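Long-range contacts in butyryl-CoA dehydrogenase (Marinomonas mediterranea, PDB 6CXT), which binds flavin-adenine dinucleotide as a member of the acyl-CoA dehydrogenase family, whose fold sets a beta domain between two helical domains: residues Val157-Ile162 with Ser206-Gln211; His90-Ser95 with Met239-Cys244; Asp36-Leu41 with Thr81-Ala86. All blocks are in the same frame, centred on the assembly; numbering follows the deposited sequence.

Contact 1: residues Val157-Ile162 with Ser206-Gln211. With FAD (flavin-adenine dinucleotide), chain D; EDO (1,2-ethanediol), chain E.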
loop_
_atom_site.group_PDB
_atom_site.type_symbol
_atom_site.label_atom_id
_atom_site.label_comp_id
_atom_site.label_asym_id
_atom_site.label_seq_id
_atom_site.Cartn_x
_atom_site.Cartn_y
_atom_site.Cartn_z
ATOM N N VAL B 157 1.166 -14.702 -29.040
ATOM C CA VAL B 157 0.974 -13.721 -30.083
ATOM C C VAL B 157 -0.459 -13.194 -30.055
ATOM O O VAL B 157 -1.397 -13.939 -30.399
ATOM C CB VAL B 157 1.323 -14.380 -31.452
ATOM C CG1 VAL B 157 1.221 -13.358 -32.558
ATOM C CG2 VAL B 157 2.792 -14.917 -31.362
ATOM N N THR B 158 -0.619 -11.900 -29.704
ATOM C CA THR B 158 -1.914 -11.274 -29.757
ATOM C C THR B 158 -2.315 -11.143 -31.248
ATOM O O THR B 158 -1.478 -10.732 -32.084
ATOM C CB THR B 158 -1.861 -9.901 -29.044
ATOM O OG1 THR B 158 -1.748 -10.132 -27.626
ATOM C CG2 THR B 158 -3.129 -9.093 -29.315
ATOM N N ASN B 159 -3.565 -11.493 -31.566
ATOM C CA ASN B 159 -4.029 -11.550 -32.938
ATOM C C ASN B 159 -3.422 -12.729 -33.724
ATOM O O ASN B 159 -3.560 -12.740 -34.955
ATOM C CB ASN B 159 -3.746 -10.242 -33.718
ATOM C CG ASN B 159 -4.378 -9.025 -33.066
ATOM O OD1 ASN B 159 -5.333 -9.153 -32.289
ATOM N ND2 ASN B 159 -3.858 -7.854 -33.372
ATOM N N GLY B 160 -2.768 -13.668 -33.051
ATOM C CA GLY B 160 -2.116 -14.814 -33.733
ATOM C C GLY B 160 -3.041 -15.501 -34.743
ATOM O O GLY B 160 -2.647 -15.715 -35.952
ATOM N N SER B 161 -4.258 -15.855 -34.298
ATOM C CA SER B 161 -5.181 -16.608 -35.173
ATOM C C SER B 161 -5.735 -15.809 -36.352
ATOM O O SER B 161 -5.986 -16.369 -37.419
ATOM C CB SER B 161 -6.334 -17.238 -34.375
ATOM O OG SER B 161 -6.999 -16.184 -33.682
ATOM N N ILE B 162 -5.860 -14.494 -36.202
ATOM C CA ILE B 162 -6.502 -13.633 -37.203
ATOM C C ILE B 162 -5.505 -12.873 -38.077
ATOM O O ILE B 162 -5.914 -12.098 -38.947
ATOM C CB ILE B 162 -7.517 -12.651 -36.507
ATOM C CG1 ILE B 162 -6.780 -11.809 -35.447
ATOM C CG2 ILE B 162 -8.677 -13.482 -35.889
ATOM C CD1 ILE B 162 -7.652 -10.700 -34.865
ATOM N N SER B 206 -11.763 -10.794 -26.551
ATOM C CA SER B 206 -11.823 -10.433 -27.974
ATOM C C SER B 206 -10.458 -10.325 -28.643
ATOM O O SER B 206 -10.416 -10.203 -29.873
ATOM C CB SER B 206 -12.635 -9.182 -28.258
ATOM O OG SER B 206 -13.988 -9.391 -27.803
ATOM N N ALA B 207 -9.378 -10.331 -27.855
ATOM C CA ALA B 207 -8.020 -10.223 -28.443
ATOM C C ALA B 207 -7.480 -11.647 -28.444
ATOM O O ALA B 207 -7.103 -12.163 -27.402
ATOM C CB ALA B 207 -7.112 -9.288 -27.621
ATOM N N PRO B 208 -7.398 -12.295 -29.624
ATOM C CA PRO B 208 -6.885 -13.663 -29.638
ATOM C C PRO B 208 -5.452 -13.703 -29.128
ATOM O O PRO B 208 -4.692 -12.755 -29.380
ATOM C CB PRO B 208 -6.854 -14.024 -31.148
ATOM C CG PRO B 208 -7.792 -13.106 -31.754
ATOM C CD PRO B 208 -7.713 -11.807 -30.973
ATOM N N LEU B 209 -5.093 -14.774 -28.433
ATOM C CA LEU B 209 -3.700 -14.979 -28.009
ATOM C C LEU B 209 -3.313 -16.397 -28.446
ATOM O O LEU B 209 -3.975 -17.369 -28.117
ATOM C CB LEU B 209 -3.554 -14.826 -26.461
ATOM C CG LEU B 209 -2.118 -14.767 -25.969
ATOM C CD1 LEU B 209 -1.334 -13.574 -26.509
ATOM C CD2 LEU B 209 -2.092 -14.730 -24.432
ATOM N N ASN B 210 -2.186 -16.528 -29.153
ATOM C CA ASN B 210 -1.886 -17.832 -29.724
ATOM C C ASN B 210 -0.399 -18.156 -29.767
ATOM O O ASN B 210 0.443 -17.275 -29.921
ATOM C CB ASN B 210 -2.330 -17.845 -31.238
ATOM C CG ASN B 210 -3.731 -17.369 -31.445
ATOM O OD1 ASN B 210 -3.960 -16.170 -31.572
ATOM N ND2 ASN B 210 -4.688 -18.311 -31.506
ATOM N N GLN B 211 -0.118 -19.445 -29.741
ATOM C CA GLN B 211 1.216 -19.939 -30.117
ATOM C C GLN B 211 1.294 -19.935 -31.681
ATOM O O GLN B 211 0.317 -20.321 -32.352
ATOM C CB GLN B 211 1.359 -21.351 -29.580
ATOM C CG GLN B 211 2.775 -21.869 -29.643
ATOM C CD GLN B 211 2.968 -22.959 -28.639
ATOM O OE1 GLN B 211 2.307 -23.998 -28.705
ATOM N NE2 GLN B 211 3.845 -22.718 -27.669
HETATM P PA FAD D . 8.765 -13.893 -17.325
HETATM O O1A FAD D . 9.612 -12.967 -18.177
HETATM O O2A FAD D . 9.027 -15.378 -17.139
HETATM O O5B FAD D . 8.583 -13.179 -15.874
HETATM C C5B FAD D . 8.008 -13.868 -14.739
HETATM C C4B FAD D . 8.217 -12.914 -13.544
HETATM O O4B FAD D . 9.631 -12.638 -13.378
HETATM C C3B FAD D . 7.518 -11.579 -13.779
HETATM O O3B FAD D . 7.102 -11.164 -12.471
HETATM C C2B FAD D . 8.680 -10.664 -14.224
HETATM O O2B FAD D . 8.428 -9.251 -14.021
HETATM C C1B FAD D . 9.873 -11.242 -13.404
HETATM N N9A FAD D . 11.136 -10.851 -14.065
HETATM C C8A FAD D . 11.642 -11.330 -15.233
HETATM N N7A FAD D . 12.786 -10.635 -15.567
HETATM C C5A FAD D . 12.997 -9.690 -14.609
HETATM C C6A FAD D . 13.999 -8.631 -14.314
HETATM N N6A FAD D . 15.058 -8.376 -15.161
HETATM N N1A FAD D . 13.810 -7.886 -13.183
HETATM C C2A FAD D . 12.757 -8.076 -12.317
HETATM N N3A FAD D . 11.834 -9.041 -12.528
HETATM C C4A FAD D . 11.893 -9.848 -13.623
HETATM N N1 FAD D . 4.211 -11.171 -26.583
HETATM C C2 FAD D . 4.392 -10.929 -27.931
HETATM O O2 FAD D . 5.542 -11.174 -28.388
HETATM N N3 FAD D . 3.409 -10.467 -28.757
HETATM C C4 FAD D . 2.156 -10.271 -28.300
HETATM O O4 FAD D . 1.282 -9.862 -29.066
HETATM C C4X FAD D . 1.872 -10.526 -26.846
HETATM N N5 FAD D . 0.643 -10.387 -26.300
HETATM C C5X FAD D . 0.372 -10.684 -24.999
HETATM C C6 FAD D . -0.958 -10.511 -24.531
HETATM C C7 FAD D . -1.262 -10.832 -23.191
HETATM C C7M FAD D . -2.685 -10.682 -22.714
HETATM C C8 FAD D . -0.213 -11.332 -22.287
HETATM C C8M FAD D . -0.528 -11.656 -20.865
HETATM C C9 FAD D . 1.117 -11.475 -22.735
HETATM C C9A FAD D . 1.431 -11.155 -24.076
HETATM N N10 FAD D . 2.753 -11.311 -24.602
HETATM C C10 FAD D . 2.986 -11.004 -25.988
HETATM C "C1'" FAD D . 3.848 -11.805 -23.780
HETATM C "C2'" FAD D . 4.287 -10.691 -22.800
HETATM O "O2'" FAD D . 4.980 -9.603 -23.435
HETATM C "C3'" FAD D . 5.071 -11.336 -21.668
HETATM O "O3'" FAD D . 4.135 -12.159 -20.942
HETATM C "C4'" FAD D . 5.902 -10.425 -20.748
HETATM O "O4'" FAD D . 7.016 -9.834 -21.491
HETATM C "C5'" FAD D . 6.475 -11.209 -19.559
HETATM O "O5'" FAD D . 7.137 -12.372 -20.074
HETATM P P FAD D . 6.819 -13.776 -19.440
HETATM O O1P FAD D . 7.687 -14.848 -20.105
HETATM O O2P FAD D . 5.335 -14.091 -19.424
HETATM O O3P FAD D . 7.267 -13.729 -17.900
HETATM C C1 EDO E . -13.308 -8.786 -23.749
HETATM O O1 EDO E . -12.559 -8.559 -24.953
HETATM C C2 EDO E . -13.669 -7.506 -22.956
HETATM O O2 EDO E . -12.403 -6.890 -22.623
HETATM O O HOH W 1 -4.205 -11.269 -26.594
#

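Contact 2: residues His90-Ser95 with Met239-Cys244. With FK4 (S-[2-({N-[(2R)-2-hydroxy-4-{[(R)-hydroxy(oxo)-lambda~5~-phosphanyl]oxy}-3,3-dimethylbutanoyl]-beta-alanyl}amino)ethyl] 1H-pyrrole-2-carbothioate), chain C.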
loop_
_atom_site.group_PDB
_atom_site.type_symbol
_atom_site.label_atom_id
_atom_site.label_comp_id
_atom_site.label_asym_id
_atom_site.label_seq_id
_atom_site.Cartn_x
_atom_site.Cartn_y
_atom_site.Cartn_z
ATOM N N HIS B 90 -2.076 -4.261 -33.192
ATOM C CA HIS B 90 -1.924 -4.207 -34.642
ATOM C C HIS B 90 -1.341 -2.861 -35.105
ATOM O O HIS B 90 -0.378 -2.809 -35.911
ATOM C CB HIS B 90 -3.329 -4.450 -35.206
ATOM C CG HIS B 90 -3.558 -3.915 -36.579
ATOM N ND1 HIS B 90 -3.583 -4.730 -37.692
ATOM C CD2 HIS B 90 -3.868 -2.673 -37.020
ATOM C CE1 HIS B 90 -3.899 -4.015 -38.760
ATOM N NE2 HIS B 90 -4.075 -2.762 -38.387
ATOM N N THR B 91 -1.904 -1.765 -34.608
ATOM C CA THR B 91 -1.466 -0.435 -35.037
ATOM C C THR B 91 -0.082 -0.060 -34.514
ATOM O O THR B 91 0.762 0.391 -35.294
ATOM C CB THR B 91 -2.456 0.646 -34.639
ATOM O OG1 THR B 91 -3.697 0.378 -35.288
ATOM C CG2 THR B 91 -1.979 2.079 -35.053
ATOM N N PHE B 92 0.166 -0.231 -33.205
ATOM C CA PHE B 92 1.360 0.365 -32.623
ATOM C C PHE B 92 2.538 -0.553 -32.644
ATOM O O PHE B 92 3.684 -0.086 -32.753
ATOM C CB PHE B 92 1.044 0.976 -31.225
ATOM C CG PHE B 92 0.056 2.097 -31.352
ATOM C CD1 PHE B 92 0.474 3.341 -31.861
ATOM C CD2 PHE B 92 -1.270 1.915 -31.067
ATOM C CE1 PHE B 92 -0.407 4.370 -32.066
ATOM C CE2 PHE B 92 -2.175 2.956 -31.272
ATOM C CZ PHE B 92 -1.746 4.190 -31.762
ATOM N N ALA B 93 2.303 -1.855 -32.493
ATOM C CA ALA B 93 3.419 -2.773 -32.548
ATOM C C ALA B 93 3.752 -3.247 -33.994
ATOM O O ALA B 93 4.813 -3.854 -34.210
ATOM C CB ALA B 93 3.254 -3.978 -31.604
ATOM N N CYS B 94 2.842 -3.025 -34.928
ATOM C CA CYS B 94 3.005 -3.586 -36.284
ATOM C C CYS B 94 3.008 -2.502 -37.354
ATOM O O CYS B 94 4.038 -2.363 -38.069
ATOM C CB CYS B 94 1.951 -4.661 -36.578
ATOM S SG CYS B 94 1.945 -6.005 -35.359
ATOM N N SER B 95 1.904 -1.761 -37.494
ATOM C CA SER B 95 1.851 -0.667 -38.473
ATOM C C SER B 95 2.935 0.393 -38.258
ATOM O O SER B 95 3.521 0.871 -39.229
ATOM C CB SER B 95 0.485 0.014 -38.563
ATOM O OG SER B 95 -0.530 -0.957 -38.796
ATOM N N MET B 239 7.836 -0.872 -29.025
ATOM C CA MET B 239 7.378 -0.826 -27.601
ATOM C C MET B 239 7.252 0.618 -27.117
ATOM O O MET B 239 6.374 0.928 -26.330
ATOM C CB MET B 239 8.293 -1.611 -26.704
ATOM C CG MET B 239 8.153 -3.104 -26.813
ATOM S SD MET B 239 6.405 -3.655 -26.643
ATOM C CE MET B 239 5.919 -3.921 -28.374
ATOM N N ASP B 240 8.085 1.520 -27.623
ATOM C CA ASP B 240 7.878 2.924 -27.270
ATOM C C ASP B 240 6.531 3.425 -27.755
ATOM O O ASP B 240 5.824 4.145 -27.036
ATOM C CB ASP B 240 9.037 3.801 -27.716
ATOM C CG ASP B 240 9.064 5.118 -26.985
ATOM O OD1 ASP B 240 9.274 5.106 -25.737
ATOM O OD2 ASP B 240 8.862 6.157 -27.643
ATOM N N TRP B 241 6.130 3.013 -28.956
ATOM C CA TRP B 241 4.819 3.331 -29.459
ATOM C C TRP B 241 3.700 2.619 -28.667
ATOM O O TRP B 241 2.687 3.238 -28.332
ATOM C CB TRP B 241 4.671 2.921 -30.959
ATOM C CG TRP B 241 5.259 3.962 -31.878
ATOM C CD1 TRP B 241 6.459 3.888 -32.582
ATOM C CD2 TRP B 241 4.681 5.217 -32.195
ATOM N NE1 TRP B 241 6.654 5.046 -33.296
ATOM C CE2 TRP B 241 5.580 5.877 -33.096
ATOM C CE3 TRP B 241 3.501 5.870 -31.807
ATOM C CZ2 TRP B 241 5.347 7.156 -33.559
ATOM C CZ3 TRP B 241 3.250 7.113 -32.300
ATOM C CH2 TRP B 241 4.171 7.751 -33.195
ATOM N N GLU B 242 3.871 1.338 -28.445
ATOM C CA GLU B 242 2.805 0.525 -27.821
ATOM C C GLU B 242 2.610 0.919 -26.333
ATOM O O GLU B 242 1.492 1.153 -25.882
ATOM C CB GLU B 242 3.147 -0.949 -27.920
ATOM C CG GLU B 242 1.996 -1.817 -27.450
ATOM C CD GLU B 242 2.304 -3.286 -27.610
ATOM O OE1 GLU B 242 2.033 -3.821 -28.693
ATOM O OE2 GLU B 242 2.802 -3.932 -26.669
ATOM N N ARG B 243 3.711 1.019 -25.597
ATOM C CA ARG B 243 3.664 1.322 -24.153
ATOM C C ARG B 243 3.051 2.700 -23.948
ATOM O O ARG B 243 2.395 2.939 -22.941
ATOM C CB ARG B 243 5.076 1.256 -23.567
ATOM C CG ARG B 243 5.594 -0.183 -23.395
ATOM C CD ARG B 243 7.073 -0.093 -23.004
ATOM N NE ARG B 243 7.673 -1.418 -23.082
ATOM C CZ ARG B 243 8.994 -1.650 -23.174
ATOM N NH1 ARG B 243 9.847 -0.636 -23.246
ATOM N NH2 ARG B 243 9.453 -2.903 -23.223
ATOM N N CYS B 244 3.264 3.599 -24.912
ATOM C CA CYS B 244 2.724 4.954 -24.852
ATOM C C CYS B 244 1.244 5.007 -25.248
ATOM O O CYS B 244 0.381 5.510 -24.459
ATOM C CB CYS B 244 3.515 5.901 -25.770
ATOM S SG CYS B 244 3.018 7.650 -25.664
HETATM O O01 FK4 C . 15.245 -0.687 -24.378
HETATM P P02 FK4 C . 15.990 -2.040 -24.627
HETATM O O03 FK4 C . 15.402 -3.311 -23.918
HETATM C C04 FK4 C . 14.861 -3.181 -22.634
HETATM C C05 FK4 C . 14.892 -4.426 -21.801
HETATM C C06 FK4 C . 14.210 -4.101 -20.446
HETATM C C07 FK4 C . 16.379 -4.827 -21.605
HETATM C C08 FK4 C . 14.196 -5.615 -22.514
HETATM O O09 FK4 C . 14.491 -6.856 -21.921
HETATM C C10 FK4 C . 12.673 -5.427 -22.667
HETATM N N11 FK4 C . 11.893 -6.463 -22.005
HETATM C C12 FK4 C . 10.478 -6.370 -22.062
HETATM C C13 FK4 C . 9.897 -7.140 -23.269
HETATM C C14 FK4 C . 8.605 -6.605 -23.720
HETATM N N15 FK4 C . 7.855 -7.603 -24.352
HETATM C C16 FK4 C . 6.567 -7.257 -24.957
HETATM C C17 FK4 C . 6.228 -8.184 -26.140
HETATM S S18 FK4 C . 4.960 -7.519 -27.181
HETATM C C19 FK4 C . 3.557 -7.402 -26.070
HETATM C C20 FK4 C . 2.424 -7.056 -26.952
HETATM C C21 FK4 C . 1.078 -7.089 -26.662
HETATM C C22 FK4 C . 0.430 -6.634 -27.829
HETATM C C23 FK4 C . 1.411 -6.344 -28.810
HETATM N N24 FK4 C . 2.633 -6.586 -28.291
HETATM O O25 FK4 C . 3.577 -8.047 -24.998
HETATM O O26 FK4 C . 8.247 -5.436 -23.603
HETATM O O27 FK4 C . 12.100 -4.444 -23.247
HETATM O O28 FK4 C . 15.983 -2.296 -26.098
#

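Contact 3: residues Asp36-Leu41 with Thr81-Ala86. With EDO (1,2-ethanediol), chain E.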
loop_
_atom_site.group_PDB
_atom_site.type_symbol
_atom_site.label_atom_id
_atom_site.label_comp_id
_atom_site.label_asym_id
_atom_site.label_seq_id
_atom_site.Cartn_x
_atom_site.Cartn_y
_atom_site.Cartn_z
ATOM N N ASP B 36 -17.123 -7.990 -37.141
ATOM C CA ASP B 36 -17.911 -6.845 -37.567
ATOM C C ASP B 36 -17.519 -5.570 -36.790
ATOM O O ASP B 36 -17.448 -4.479 -37.378
ATOM C CB ASP B 36 -19.406 -7.100 -37.412
ATOM C CG ASP B 36 -19.939 -8.065 -38.457
ATOM O OD1 ASP B 36 -19.365 -8.120 -39.572
ATOM O OD2 ASP B 36 -20.903 -8.797 -38.152
ATOM N N ASN B 37 -17.319 -5.709 -35.477
ATOM C CA ASN B 37 -16.876 -4.561 -34.669
ATOM C C ASN B 37 -15.466 -4.104 -35.033
ATOM O O ASN B 37 -15.214 -2.926 -35.055
ATOM C CB ASN B 37 -17.020 -4.856 -33.161
ATOM C CG ASN B 37 -18.484 -4.865 -32.721
ATOM O OD1 ASN B 37 -19.366 -4.361 -33.437
ATOM N ND2 ASN B 37 -18.750 -5.453 -31.584
ATOM N N TRP B 38 -14.554 -5.044 -35.272
ATOM C CA TRP B 38 -13.224 -4.712 -35.825
ATOM C C TRP B 38 -13.377 -3.824 -37.088
ATOM O O TRP B 38 -12.810 -2.720 -37.172
ATOM C CB TRP B 38 -12.456 -6.011 -36.111
ATOM C CG TRP B 38 -11.149 -5.752 -36.797
ATOM C CD1 TRP B 38 -10.960 -5.630 -38.148
ATOM C CD2 TRP B 38 -9.870 -5.571 -36.176
ATOM N NE1 TRP B 38 -9.625 -5.372 -38.413
ATOM C CE2 TRP B 38 -8.931 -5.346 -37.222
ATOM C CE3 TRP B 38 -9.410 -5.644 -34.831
ATOM C CZ2 TRP B 38 -7.543 -5.158 -36.982
ATOM C CZ3 TRP B 38 -8.061 -5.455 -34.569
ATOM C CH2 TRP B 38 -7.117 -5.201 -35.667
ATOM N N ASN B 39 -14.204 -4.258 -38.050
ATOM C CA ASN B 39 -14.395 -3.485 -39.289
ATOM C C ASN B 39 -15.049 -2.120 -39.018
ATOM O O ASN B 39 -14.669 -1.122 -39.634
ATOM C CB ASN B 39 -15.203 -4.296 -40.353
ATOM C CG ASN B 39 -14.454 -5.541 -40.822
ATOM O OD1 ASN B 39 -13.229 -5.603 -40.744
ATOM N ND2 ASN B 39 -15.195 -6.544 -41.295
ATOM N N ALA B 40 -15.966 -2.067 -38.046
ATOM C CA ALA B 40 -16.550 -0.783 -37.653
ATOM C C ALA B 40 -15.509 0.196 -37.100
ATOM O O ALA B 40 -15.503 1.398 -37.455
ATOM C CB ALA B 40 -17.727 -0.963 -36.714
ATOM N N LEU B 41 -14.607 -0.319 -36.260
ATOM C CA LEU B 41 -13.471 0.490 -35.801
ATOM C C LEU B 41 -12.579 0.926 -36.979
ATOM O O LEU B 41 -12.106 2.046 -36.999
ATOM C CB LEU B 41 -12.600 -0.313 -34.792
ATOM C CG LEU B 41 -13.210 -0.350 -33.380
ATOM C CD1 LEU B 41 -12.627 -1.511 -32.578
ATOM C CD2 LEU B 41 -12.992 0.998 -32.659
ATOM N N THR B 81 -12.895 -3.821 -24.210
ATOM C CA THR B 81 -11.501 -3.430 -24.064
ATOM C C THR B 81 -10.570 -4.343 -24.887
ATOM O O THR B 81 -9.584 -3.874 -25.435
ATOM C CB THR B 81 -11.161 -3.450 -22.556
ATOM O OG1 THR B 81 -12.134 -2.598 -21.884
ATOM C CG2 THR B 81 -9.726 -2.934 -22.251
ATOM N N GLY B 82 -10.856 -5.634 -24.876
ATOM C CA GLY B 82 -10.021 -6.665 -25.530
ATOM C C GLY B 82 -9.919 -6.335 -27.008
ATOM O O GLY B 82 -8.842 -6.471 -27.628
ATOM N N LEU B 83 -11.047 -5.904 -27.560
ATOM C CA LEU B 83 -11.086 -5.541 -28.990
ATOM C C LEU B 83 -10.191 -4.330 -29.282
ATOM O O LEU B 83 -9.414 -4.319 -30.257
ATOM C CB LEU B 83 -12.527 -5.317 -29.490
ATOM C CG LEU B 83 -12.650 -4.862 -30.976
ATOM C CD1 LEU B 83 -12.074 -5.924 -31.881
ATOM C CD2 LEU B 83 -14.112 -4.675 -31.360
ATOM N N LEU B 84 -10.284 -3.302 -28.441
ATOM C CA LEU B 84 -9.430 -2.117 -28.577
ATOM C C LEU B 84 -7.964 -2.491 -28.468
ATOM O O LEU B 84 -7.133 -1.932 -29.193
ATOM C CB LEU B 84 -9.784 -1.062 -27.511
ATOM C CG LEU B 84 -11.176 -0.457 -27.758
ATOM C CD1 LEU B 84 -11.475 0.492 -26.581
ATOM C CD2 LEU B 84 -11.281 0.276 -29.130
ATOM N N PHE B 85 -7.671 -3.387 -27.540
ATOM C CA PHE B 85 -6.315 -3.875 -27.286
ATOM C C PHE B 85 -5.778 -4.583 -28.562
ATOM O O PHE B 85 -4.690 -4.287 -28.997
ATOM C CB PHE B 85 -6.355 -4.839 -26.128
ATOM C CG PHE B 85 -5.086 -5.624 -25.928
ATOM C CD1 PHE B 85 -3.909 -5.003 -25.561
ATOM C CD2 PHE B 85 -5.104 -7.013 -26.036
ATOM C CE1 PHE B 85 -2.703 -5.755 -25.396
ATOM C CE2 PHE B 85 -3.932 -7.784 -25.874
ATOM C CZ PHE B 85 -2.735 -7.154 -25.522
ATOM N N ALA B 86 -6.558 -5.516 -29.111
ATOM C CA ALA B 86 -6.189 -6.176 -30.413
ATOM C C ALA B 86 -5.846 -5.126 -31.475
ATOM O O ALA B 86 -4.862 -5.273 -32.234
ATOM C CB ALA B 86 -7.317 -7.109 -30.886
HETATM C C1 EDO E . -13.308 -8.786 -23.749
HETATM O O1 EDO E . -12.559 -8.559 -24.953
HETATM C C2 EDO E . -13.669 -7.506 -22.956
HETATM O O2 EDO E . -12.403 -6.890 -22.623
#

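Contact 1: residues Val157-Ile162 with Ser206-Gln211
In Asn-210, CG stands anti to the carbonyl carbon (chi1 -51°) and chi2 of 86° swings OD1 to the backbone of Ser-161, whose N gives it a weak hydrogen bond of 2.8 Å. ND2 turns instead to Asp-198 and Gly-196 O of the same chain, so the side chain links Ser-161, just past the type II turn of Val-157 to Gly-160, to both. The turn ends strand 147-158, which pairs antiparallel with strand 209-220. Val-157 N bonds to Asn-210 O at 2.8 Å, and Val-157 O is gripped from opposite faces of its plane by the N of Gly-160 and of Asn-210. Two residues on, Asn-159 N donates to Pro-208 O at 2.8 Å from above the carbonyl plane. The ring of Pro-208 packs against the residues that follow the turn: its CB meets Ser-161 OG, itself hydrogen-bonded to Asp-198 OD1, at 3.3 Å, and Ile-162 CD1 touches its CG, the side chains crossing at about a right angle.

Thr-158 shares the opposite sheet face with Leu-209. Its OG1 donates to FAD N5 at 2.7 Å and accepts from a water that also donates to Ala-207 O, while its N holds FAD O4 at 2.9 Å. Leu-209 CD1 rests 3.7 Å from FAD C6. Two donors from one residue thus bind this edge of the flavin, and donation to N5 and O4 would probably make the ring more electron-poor.

Contact 2: residues His90-Ser95 with Met239-Cys244
The carbonyl oxygen of Phe-92 is buried 3.6 Å from Trp-241 CB and has no hydrogen-bonding partner in the model. It lies within a wider pi-type turn, in which Ser-95 N bonds to His-90 O, five residues back. The two helices run almost exactly antiparallel (173°) with axes 7.8 Å apart, and no hydrogen bond joins them, so the join is one of fitted surfaces.

Phe-92 drives its CB against the backbone of Glu-242, 3.9 Å from CA, while the edge of its ring, at CD1, comes to Trp-241 CE3 at 3.9 Å; the two side chains cross at about a right angle. Thr-91 CG2 sits over the centre of one face of the phenyl ring. Beyond the rings, Ala-93 CB faces two residues of the ligand pocket, Glu-242 and Met-239, whose CE is 4.2 Å away. Glu-242 has CG anti to its backbone N (chi1 -173°) and an extended chain that brings the carboxylate to the FK4 pyrrole, where the modelled fit is too tight to be relied on; OE2 also bonds to Ser-363 OG. Further along FK4, Arg-243 NH2 donates to O26 (2.8 Å) and O27 (3.1 Å), with Met-239 CB over its guanidinium centre. The contact thus joins a helix of the N-terminal family domain to one of the C-terminal domain, which packs on Phe-92 through Trp-241 and the Glu-242 backbone and turns Arg-243, Glu-242 and Met-239 to FK4.

Contact 3: residues Asp36-Leu41 with Thr81-Ala86
The indole of Trp-38 meets the helix 81-86 with its edge: Leu-83 CD1 lies in the ring plane 4.0 Å from CE3, and the backbone C of Ala-86 lies in that plane too, 3.8 Å from CZ3. Phe-47 stacks on the indole, and His-90 meets it edge to face. At the pyrrole end NE1 is satisfied by Gly-117 O. CG stands anti to the backbone N (chi1 175°). The six-membered ring also touches the side chain of Ala-86, whose CB is 4.1 Å from CZ3.

Leu-83 is central to the contact. Its CD2 presses on Asn-37 CB at 3.4 Å and meets Leu-41 CD1 at 3.7 Å, where the two leucines reach toward each other tip to tip. Its other branch, CD1, takes the edge of the indole, so the forked end of one side chain engages three residues of helix 36-41. The next residue, Leu-84, touches Leu-41 CD2 with its own CD2 at 4.0 Å, these side chains crossing at about a right angle. The axes stay 10.7 Å apart at a crossing angle of -57°, a spacing filled by large apolar groups; no hydrogen bond passes between the segments. Phe-85, next along helix 81-101, touches both FAD and FK4.

Both helices belong to the helical N-terminal domain of the acyl-CoA dehydrogenase family. Around them, Phe-19 of helix 7-19 packs on Leu-41, and Ile-249 of helix 248-267 packs on Leu-84.

The three contacts are in reach of one another around the FAD and FK4 pockets. Contacts 2 and 3 share helix 81-101, with centres about 16 Å apart, and meet where His-90 CB lies 3.9 Å from Trp-38 CH2. Contact 1, centred about 13 Å from contact 3, brings the beta domain against the same helix: Ala-207 CB lies 3.4 Å from Phe-85 CD2, and Asn-159 ND2 makes a probable hydrogen bond of 3.0 Å to Ala-86 O. ND2 is also 3.9 Å from His-90 CB of contact 2, whose centre is about 16 Å away. Contact 1 binds the flavin edge through Thr-158, contact 2 faces FK4, and Phe-85 of contact 3 touches both ligands.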